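Local coordinates for protein thrombomodulin (PDB 1DX5) that acts as an endothelial cell receptor and as the cofactor for thrombin activation of protein C, which starts the activated protein C anticoagulant pathway, at residues E[36-39]-E[40-43]; E[44-48]-E[49-53]. One frame throughout, in Å; residues are numbered along the deposited sequence.

Interaction 1 of 2, residues E[36-39]-E[40-43]; sequences PHEP and HRCQ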
ATOM      1  N   PRO E  36     -28.552   6.622  -5.467  1.00 14.01           N
ATOM      2  CA  PRO E  36     -29.350   6.419  -6.681  1.00 14.58           C
ATOM      3  C   PRO E  36     -29.903   5.001  -6.862  1.00 17.00           C
ATOM      4  O   PRO E  36     -31.087   4.831  -7.137  1.00 18.28           O
ATOM      5  CB  PRO E  36     -28.380   6.822  -7.793  1.00 16.64           C
ATOM      6  CG  PRO E  36     -27.573   7.931  -7.138  1.00 14.47           C
ATOM      7  CD  PRO E  36     -27.291   7.330  -5.773  1.00 13.32           C
ATOM      8  N   HIS E  37     -29.056   3.992  -6.679  1.00 19.09           N
ATOM      9  CA  HIS E  37     -29.463   2.590  -6.816  1.00 20.90           C
ATOM     10  C   HIS E  37     -30.061   1.986  -5.534  1.00 20.59           C
ATOM     11  O   HIS E  37     -30.503   0.842  -5.531  1.00 19.42           O
ATOM     12  CB  HIS E  37     -28.279   1.747  -7.307  1.00 22.63           C
ATOM     13  CG  HIS E  37     -27.881   2.042  -8.722  1.00 24.00           C
ATOM     14  ND1 HIS E  37     -26.857   2.906  -9.043  1.00 26.05           N
ATOM     15  CD2 HIS E  37     -28.391   1.610  -9.899  1.00 22.48           C
ATOM     16  CE1 HIS E  37     -26.753   2.997 -10.357  1.00 22.95           C
ATOM     17  NE2 HIS E  37     -27.675   2.218 -10.900  1.00 24.24           N
ATOM     18  N   GLU E  38     -30.071   2.771  -4.457  1.00 21.51           N
ATOM     19  CA  GLU E  38     -30.627   2.375  -3.156  1.00 19.61           C
ATOM     20  C   GLU E  38     -31.297   3.614  -2.555  1.00 16.71           C
ATOM     21  O   GLU E  38     -30.854   4.121  -1.524  1.00 13.28           O
ATOM     22  CB  GLU E  38     -29.518   1.903  -2.215  1.00 21.16           C
ATOM     23  CG  GLU E  38     -29.040   0.492  -2.455  1.00 31.41           C
ATOM     24  CD  GLU E  38     -30.019  -0.600  -1.798  1.00 39.63           C
ATOM     25  OE1 GLU E  38     -31.022  -0.989  -2.455  1.00 40.41           O
ATOM     26  OE2 GLU E  38     -29.733  -1.012  -0.644  1.00 42.45           O
ATOM     27  N   PRO E  39     -32.402   4.088  -3.177  1.00 16.55           N
ATOM     28  CA  PRO E  39     -33.173   5.275  -2.757  1.00 13.60           C
ATOM     29  C   PRO E  39     -33.615   5.383  -1.307  1.00 13.63           C
ATOM     30  O   PRO E  39     -33.841   6.488  -0.811  1.00 11.38           O
ATOM     31  CB  PRO E  39     -34.347   5.301  -3.734  1.00 13.34           C
ATOM     32  CG  PRO E  39     -34.460   3.878  -4.170  1.00 20.50           C
ATOM     33  CD  PRO E  39     -33.054   3.423  -4.317  1.00 14.08           C
ATOM     34  N   HIS E  40     -33.691   4.246  -0.620  1.00 14.71           N
ATOM     35  CA  HIS E  40     -34.081   4.223   0.783  1.00 15.08           C
ATOM     36  C   HIS E  40     -32.851   4.403   1.669  1.00 13.82           C
ATOM     37  O   HIS E  40     -32.961   4.501   2.896  1.00 13.19           O
ATOM     38  CB  HIS E  40     -34.791   2.903   1.128  1.00 18.17           C
ATOM     39  CG  HIS E  40     -36.238   2.871   0.743  1.00 24.24           C
ATOM     40  ND1 HIS E  40     -36.662   2.833  -0.568  1.00 30.18           N
ATOM     41  CD2 HIS E  40     -37.365   2.857   1.499  1.00 29.44           C
ATOM     42  CE1 HIS E  40     -37.986   2.794  -0.602  1.00 29.11           C
ATOM     43  NE2 HIS E  40     -38.435   2.809   0.639  1.00 27.63           N
ATOM     44  N   ARG E  41     -31.680   4.455   1.040  1.00 13.47           N
ATOM     45  CA  ARG E  41     -30.434   4.621   1.776  1.00 16.42           C
ATOM     46  C   ARG E  41     -29.726   5.951   1.487  1.00 14.89           C
ATOM     47  O   ARG E  41     -30.029   6.636   0.503  1.00  9.98           O
ATOM     48  CB  ARG E  41     -29.508   3.416   1.559  1.00 19.05           C
ATOM     49  CG  ARG E  41     -29.988   2.161   2.299  1.00 27.28           C
ATOM     50  CD  ARG E  41     -29.064   0.969   2.077  1.00 35.42           C
ATOM     51  NE  ARG E  41     -27.693   1.234   2.514  1.00 41.31           N
ATOM     52  CZ  ARG E  41     -26.613   1.070   1.753  1.00 43.07           C
ATOM     53  NH1 ARG E  41     -26.723   0.633   0.502  1.00 44.40           N
ATOM     54  NH2 ARG E  41     -25.416   1.376   2.238  1.00 44.02           N
ATOM     55  N   CYS E  42     -28.793   6.295   2.372  1.00 11.08           N
ATOM     56  CA  CYS E  42     -28.032   7.532   2.303  1.00 10.99           C
ATOM     57  C   CYS E  42     -26.517   7.364   2.193  1.00 10.65           C
ATOM     58  O   CYS E  42     -25.930   6.428   2.755  1.00 10.27           O
ATOM     59  CB  CYS E  42     -28.305   8.352   3.558  1.00  9.36           C
ATOM     60  SG  CYS E  42     -30.058   8.716   3.810  1.00  9.84           S
ATOM     61  N   GLN E  43     -25.892   8.307   1.494  1.00  7.67           N
ATOM     62  CA  GLN E  43     -24.447   8.330   1.339  1.00 10.04           C
ATOM     63  C   GLN E  43     -24.018   9.787   1.308  1.00 10.26           C
ATOM     64  O   GLN E  43     -24.693  10.645   0.751  1.00 12.84           O
ATOM     65  CB  GLN E  43     -23.978   7.597   0.067  1.00  9.30           C
ATOM     66  CG  GLN E  43     -24.471   8.220  -1.229  1.00 10.98           C
ATOM     67  CD  GLN E  43     -24.002   7.412  -2.529  1.00 12.77           C
ATOM     68  OE1 GLN E  43     -23.349   6.383  -2.321  1.00 12.05           O
ATOM     69  NE2 GLN E  43     -24.339   7.852  -3.735  1.00  9.82           N
TER
HETATM   70  O   HOH W   1     -33.176   1.233  -1.225  1.00 19.29           O
HETATM   71  O   HOH W   2     -32.653   7.696   1.184  1.00  8.91           O
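Glu38 and Arg41, the first and last residues of a type I beta turn, face each other with both backbone and side chains. Arg41 N donates to Glu38 O at 2.7 Å (N-H...O 154°), from above the carbonyl plane, while Pro39 and His40 form the corner. The Glu38 side chain starts with CB against Arg41 CB at 4.1 Å. Glu38 CG follows, 3.8 Å from Arg41 NH1. The bend at chi2 (-80°) then turns the Glu38 carboxylate toward the arginine chain: Glu38 OE2 meets Arg41 CD at 3.4 Å and makes a long salt bridge to Arg41 NH1 at 3.6 Å. It comes in at the guanidinium edge, yet the two planes lie 52° apart. The other oxygen, OE1, takes a weak bond from a water that also accepts from His40 N. A second water joins Pro39 O and, weakly, Arg41 O. Farther along, Gln43 NE2 reaches Pro36 CD at 3.6 Å, the two side chains at about a right angle. His40 NE2 is hydrogen-bonded to Tyr24 OH, and Cys42 N to Glu13 OE1. In this hairpin loop of EGF-like domain 4 the backbone bond fixes the turn; the long, exposed ion pair probably adds only loosely to it.

Interaction 2 of 2, residues E[44-48]-E[49-53]; sequences MFCNQ and TACPA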
ATOM      1  N   MET E  44     -22.883  10.047   1.935  1.00 13.36           N
ATOM      2  CA  MET E  44     -22.283  11.372   2.039  1.00 12.69           C
ATOM      3  C   MET E  44     -21.895  12.004   0.694  1.00 11.62           C
ATOM      4  O   MET E  44     -21.530  11.308  -0.254  1.00 11.86           O
ATOM      5  CB  MET E  44     -21.015  11.241   2.902  1.00 14.09           C
ATOM      6  CG  MET E  44     -20.188  12.495   3.030  1.00 18.69           C
ATOM      7  SD  MET E  44     -18.529  12.167   3.646  1.00 16.86           S
ATOM      8  CE  MET E  44     -17.808  13.742   3.365  1.00 20.92           C
ATOM      9  N   PHE E  45     -21.959  13.332   0.639  1.00  9.37           N
ATOM     10  CA  PHE E  45     -21.534  14.080  -0.538  1.00  8.76           C
ATOM     11  C   PHE E  45     -20.713  15.267  -0.042  1.00  5.75           C
ATOM     12  O   PHE E  45     -20.737  15.586   1.144  1.00  5.29           O
ATOM     13  CB  PHE E  45     -22.724  14.517  -1.432  1.00  6.79           C
ATOM     14  CG  PHE E  45     -23.576  15.649  -0.866  1.00  8.73           C
ATOM     15  CD1 PHE E  45     -23.113  16.966  -0.859  1.00  5.13           C
ATOM     16  CD2 PHE E  45     -24.857  15.400  -0.400  1.00  7.08           C
ATOM     17  CE1 PHE E  45     -23.911  18.009  -0.395  1.00 10.83           C
ATOM     18  CE2 PHE E  45     -25.666  16.437   0.067  1.00  8.48           C
ATOM     19  CZ  PHE E  45     -25.191  17.745   0.070  1.00  9.13           C
ATOM     20  N   CYS E  46     -19.915  15.856  -0.925  1.00  9.82           N
ATOM     21  CA  CYS E  46     -19.118  17.031  -0.574  1.00  9.56           C
ATOM     22  C   CYS E  46     -18.883  17.837  -1.850  1.00  9.76           C
ATOM     23  O   CYS E  46     -18.609  17.270  -2.896  1.00 11.28           O
ATOM     24  CB  CYS E  46     -17.773  16.629   0.052  1.00  9.96           C
ATOM     25  SG  CYS E  46     -16.793  18.019   0.756  1.00  8.64           S
ATOM     26  N   ASN E  47     -19.040  19.155  -1.772  1.00 10.67           N
ATOM     27  CA  ASN E  47     -18.826  20.011  -2.939  1.00 11.50           C
ATOM     28  C   ASN E  47     -17.796  21.095  -2.654  1.00 10.43           C
ATOM     29  O   ASN E  47     -17.735  22.094  -3.361  1.00  8.29           O
ATOM     30  CB  ASN E  47     -20.132  20.667  -3.384  1.00 10.04           C
ATOM     31  CG  ASN E  47     -21.272  19.605  -3.722  1.00  6.16           C
ATOM     32  OD1 ASN E  47     -21.059  18.874  -4.687  1.00  5.65           O
ATOM     33  ND2 ASN E  47     -22.366  19.571  -2.993  1.00  5.49           N
ATOM     34  N   GLN E  48     -16.949  20.850  -1.661  1.00 13.07           N
ATOM     35  CA  GLN E  48     -15.915  21.796  -1.244  1.00 14.94           C
ATOM     36  C   GLN E  48     -14.559  21.113  -1.193  1.00 11.24           C
ATOM     37  O   GLN E  48     -14.423  19.982  -1.618  1.00 12.26           O
ATOM     38  CB  GLN E  48     -16.235  22.318   0.153  1.00 19.18           C
ATOM     39  CG  GLN E  48     -17.570  23.009   0.271  1.00 27.99           C
ATOM     40  CD  GLN E  48     -17.875  23.403   1.777  1.00 31.60           C
ATOM     41  OE1 GLN E  48     -18.972  23.049   2.209  1.00 32.98           O
ATOM     42  NE2 GLN E  48     -16.940  24.017   2.506  1.00 35.66           N
ATOM     43  N   THR E  49     -13.561  21.828  -0.684  1.00 12.32           N
ATOM     44  CA  THR E  49     -12.200  21.317  -0.529  1.00 13.96           C
ATOM     45  C   THR E  49     -12.201  20.115   0.434  1.00 11.14           C
ATOM     46  O   THR E  49     -11.520  19.119   0.223  1.00 14.88           O
ATOM     47  CB  THR E  49     -11.257  22.438   0.017  1.00 15.06           C
ATOM     48  OG1 THR E  49     -10.948  23.357  -1.041  1.00 18.26           O
ATOM     49  CG2 THR E  49      -9.949  21.846   0.561  1.00 23.23           C
ATOM     50  N   ALA E  50     -13.002  20.208   1.479  1.00 10.48           N
ATOM     51  CA  ALA E  50     -13.090  19.142   2.458  1.00 10.85           C
ATOM     52  C   ALA E  50     -14.405  19.212   3.217  1.00 10.96           C
ATOM     53  O   ALA E  50     -15.065  20.252   3.241  1.00 10.62           O
ATOM     54  CB  ALA E  50     -11.922  19.228   3.429  1.00 14.62           C
ATOM     55  N   CYS E  51     -14.814  18.063   3.746  1.00  9.89           N
ATOM     56  CA  CYS E  51     -16.031  17.925   4.553  1.00 10.80           C
ATOM     57  C   CYS E  51     -15.685  16.791   5.519  1.00 11.02           C
ATOM     58  O   CYS E  51     -14.837  15.956   5.209  1.00 12.78           O
ATOM     59  CB  CYS E  51     -17.236  17.465   3.705  1.00 13.55           C
ATOM     60  SG  CYS E  51     -17.856  18.572   2.393  1.00 12.13           S
ATOM     61  N   PRO E  52     -16.283  16.777   6.717  1.00  8.42           N
ATOM     62  CA  PRO E  52     -15.998  15.704   7.683  1.00  9.87           C
ATOM     63  C   PRO E  52     -16.365  14.348   7.070  1.00  5.42           C
ATOM     64  O   PRO E  52     -17.322  14.245   6.326  1.00  7.39           O
ATOM     65  CB  PRO E  52     -16.939  16.035   8.847  1.00  4.43           C
ATOM     66  CG  PRO E  52     -17.021  17.536   8.777  1.00  9.66           C
ATOM     67  CD  PRO E  52     -17.184  17.787   7.302  1.00  7.53           C
ATOM     68  N   ALA E  53     -15.573  13.324   7.346  1.00  9.45           N
ATOM     69  CA  ALA E  53     -15.851  11.990   6.814  1.00 10.99           C
ATOM     70  C   ALA E  53     -17.059  11.353   7.482  1.00 11.25           C
ATOM     71  O   ALA E  53     -17.449  11.716   8.592  1.00 11.09           O
ATOM     72  CB  ALA E  53     -14.632  11.077   6.986  1.00 12.85           C
TER
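Gln48 O, held by a hydrogen bond with Tyr69 OH, marks the bend where Gln48 passes into Thr49 and the chain doubles back, Gln48 C lying 3.2 Å from Ala50 N. Beyond the bend the covalent tie across the loop is the disulfide, Cys46 SG to Cys51 SG at 2.0 Å. Its chi3 of 86° gives a right-handed, nearly perpendicular twist and sets Cys46 CB 3.8 Å from Cys51 CB. Cys46 SG also lies against the backbone, 3.6 Å from Ala50 C. Met44 CG stands opposite the backbone N (chi1 175°) and the chain runs straight beyond it, which carries Met44 CE to within 3.8 Å of Cys51 CB, beside the disulfide, and Met44 SD to 3.6 Å from Pro52 O. Cys51 is hydrogen-bonded through the backbone to Cys77 of strand 76-79. The two segments run roughly antiparallel (157° between their directions) but share no hydrogen bond. Bonding between consecutive cysteines is the start of the uncrossed disulfide pattern of EGF-like domain 5, unlike the crossed pattern of canonical EGF domains. The amino-terminal arm is thus joined to its strand by one covalent bond and apolar contact instead of a backbone ladder.

From the N terminus, strand 32-35 leads into interaction 1, which turns the chain back into strand 42-44 and closes the hairpin loop of EGF-like domain 4. Cys42, bonded to Cys28, anchors the return strand to that domain. The chain then runs directly into interaction 2, where the loop between strands 42-44 and 50-55 is closed within EGF-like domain 5. The two contacts follow in series, neither nesting nor crossing; their centres lie about 18 Å apart. Met44 and Phe45 still touch strand 32-35, whereas strand 50-55 pairs with strand 76-79, so this passage joins the hairpin of domain 4 to the sheet of domain 5.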